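Side-chain contact in putative nucleolar GTP-binding protein 1 (Plasmodium falciparum, PDB 2QU8), which is of unknown function but binds GDP and is probably a nucleolar GTPase of the NOG1 family: residues Ile81-Leu86 with Thr103-Ile108. Sequence-based numbering, arbitrary orientation.
Sequences IDTPGL and TALAHI
Ile81 and Thr83 meet Leu105 through methyl groups alone, no flat group lying between them; the imidazole of His107 is instead turned back on its own chain, with the Thr103 carbonyl group at its edge. His107 ND1 donates to Thr103 O at 2.8 Å with an N-H...O angle of 174°, so the bond is nearly straight, although the donor stands 42° above the carbonyl plane. The fold is a Ras-like G domain, and the sequence from Asp82 to Gly85 matches the DTPG (G3) motif of P-loop GTPases, which begins at the last residue of strand 76-82 and runs into the loop after it; helix 96-106 packs against that end. The contact is small, burying 157 Å² in all, and its nearest alpha carbons, CA of Ile81 and CA of Leu105, are 9.1 Å apart, so side chains must span the gap. Leu105 does this with both branches. Its CD1 meets Thr83 CG2 tip to tip at 3.5 Å, a close methyl contact. Its CD2 is touched by two methyls of Ile81, CD1 at 4.0 Å and CG2 at 4.1 Å. In Ile81, CG2 stands anti to the backbone N, and an extended chi2 of 169° carries CD1 out to the same leucine methyl. The Asp82 side chain leaves the backbone away from Leu105 and touches Lys42 and Ser43 of the probable P-loop. The Thr83 side chain lies about 10 Å from the GDP, near the site but not in it. Beyond the leucine side chain, Ile108 N donates to Leu105 O at 3.2 Å.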
loop_
_atom_site.group_PDB
_atom_site.type_symbol
_atom_site.label_atom_id
_atom_site.label_comp_id
_atom_site.label_asym_id
_atom_site.label_seq_id
_atom_site.Cartn_x
_atom_site.Cartn_y
_atom_site.Cartn_z
ATOM N N ILE A 81 -7.586 3.058 -2.039
ATOM C CA ILE A 81 -8.510 2.317 -1.185
ATOM C C ILE A 81 -7.957 2.118 0.222
ATOM O O ILE A 81 -6.790 1.753 0.408
ATOM C CB ILE A 81 -8.908 0.961 -1.826
ATOM C CG1 ILE A 81 -9.525 1.200 -3.213
ATOM C CG2 ILE A 81 -9.910 0.206 -0.948
ATOM C CD1 ILE A 81 -9.710 -0.051 -4.033
ATOM N N ASP A 82 -8.817 2.361 1.206
ATOM C CA ASP A 82 -8.492 2.184 2.611
ATOM C C ASP A 82 -9.550 1.235 3.176
ATOM O O ASP A 82 -10.749 1.476 3.028
ATOM C CB ASP A 82 -8.510 3.552 3.338
ATOM C CG ASP A 82 -8.068 3.464 4.805
ATOM O OD1 ASP A 82 -7.202 2.632 5.136
ATOM O OD2 ASP A 82 -8.572 4.252 5.637
ATOM N N THR A 83 -9.104 0.147 3.791
ATOM C CA THR A 83 -10.017 -0.841 4.371
ATOM C C THR A 83 -9.707 -1.067 5.841
ATOM O O THR A 83 -9.121 -2.086 6.196
ATOM C CB THR A 83 -9.961 -2.199 3.623
ATOM O OG1 THR A 83 -8.601 -2.635 3.524
ATOM C CG2 THR A 83 -10.519 -2.062 2.243
ATOM N N PRO A 84 -10.082 -0.106 6.708
ATOM C CA PRO A 84 -9.780 -0.304 8.125
ATOM C C PRO A 84 -10.479 -1.566 8.644
ATOM O O PRO A 84 -11.620 -1.849 8.259
ATOM C CB PRO A 84 -10.316 0.969 8.797
ATOM C CG PRO A 84 -11.232 1.598 7.805
ATOM C CD PRO A 84 -10.774 1.166 6.448
ATOM N N GLY A 85 -9.767 -2.337 9.459
ATOM C CA GLY A 85 -10.274 -3.601 9.979
ATOM C C GLY A 85 -9.817 -4.812 9.187
ATOM O O GLY A 85 -9.833 -5.925 9.706
ATOM N N LEU A 86 -9.402 -4.609 7.933
ATOM C CA LEU A 86 -8.935 -5.729 7.098
ATOM C C LEU A 86 -7.421 -5.748 6.856
ATOM O O LEU A 86 -6.752 -6.751 7.117
ATOM C CB LEU A 86 -9.681 -5.765 5.762
ATOM C CG LEU A 86 -11.185 -6.054 5.769
ATOM C CD1 LEU A 86 -11.702 -6.052 4.336
ATOM C CD2 LEU A 86 -11.495 -7.374 6.437
ATOM N N THR A 103 -8.605 -11.087 -0.195
ATOM C CA THR A 103 -8.075 -11.696 -1.407
ATOM C C THR A 103 -8.576 -10.985 -2.674
ATOM O O THR A 103 -7.799 -10.759 -3.595
ATOM C CB THR A 103 -8.384 -13.208 -1.448
ATOM O OG1 THR A 103 -7.962 -13.808 -0.214
ATOM C CG2 THR A 103 -7.648 -13.871 -2.592
ATOM N N ALA A 104 -9.854 -10.601 -2.697
ATOM C CA ALA A 104 -10.419 -9.864 -3.842
ATOM C C ALA A 104 -9.687 -8.539 -4.105
ATOM O O ALA A 104 -9.442 -8.179 -5.256
ATOM C CB ALA A 104 -11.911 -9.630 -3.654
ATOM N N LEU A 105 -9.331 -7.840 -3.026
ATOM C CA LEU A 105 -8.550 -6.605 -3.093
ATOM C C LEU A 105 -7.133 -6.819 -3.606
ATOM O O LEU A 105 -6.595 -5.991 -4.342
ATOM C CB LEU A 105 -8.495 -5.955 -1.710
ATOM C CG LEU A 105 -9.592 -4.929 -1.447
ATOM C CD1 LEU A 105 -9.771 -4.721 0.034
ATOM C CD2 LEU A 105 -9.252 -3.607 -2.155
ATOM N N ALA A 106 -6.532 -7.932 -3.196
ATOM C CA ALA A 106 -5.192 -8.316 -3.622
ATOM C C ALA A 106 -5.099 -8.650 -5.111
ATOM O O ALA A 106 -4.002 -8.725 -5.663
ATOM C CB ALA A 106 -4.693 -9.485 -2.784
ATOM N N HIS A 107 -6.247 -8.840 -5.759
ATOM C CA HIS A 107 -6.298 -9.141 -7.193
ATOM C C HIS A 107 -6.665 -7.946 -8.077
ATOM O O HIS A 107 -6.837 -8.101 -9.283
ATOM C CB HIS A 107 -7.247 -10.315 -7.457
ATOM C CG HIS A 107 -6.668 -11.645 -7.092
ATOM N ND1 HIS A 107 -6.721 -12.160 -5.813
ATOM C CD2 HIS A 107 -6.006 -12.560 -7.837
ATOM C CE1 HIS A 107 -6.122 -13.336 -5.788
ATOM N NE2 HIS A 107 -5.679 -13.602 -7.002
ATOM N N ILE A 108 -6.776 -6.760 -7.478
ATOM C CA ILE A 108 -7.064 -5.516 -8.211
ATOM C C ILE A 108 -5.803 -5.024 -8.941
ATOM O O ILE A 108 -4.695 -5.456 -8.625
ATOM C CB ILE A 108 -7.576 -4.398 -7.245
ATOM C CG1 ILE A 108 -8.756 -4.887 -6.390
ATOM C CG2 ILE A 108 -7.936 -3.109 -7.989
ATOM C CD1 ILE A 108 -10.123 -4.807 -7.027
#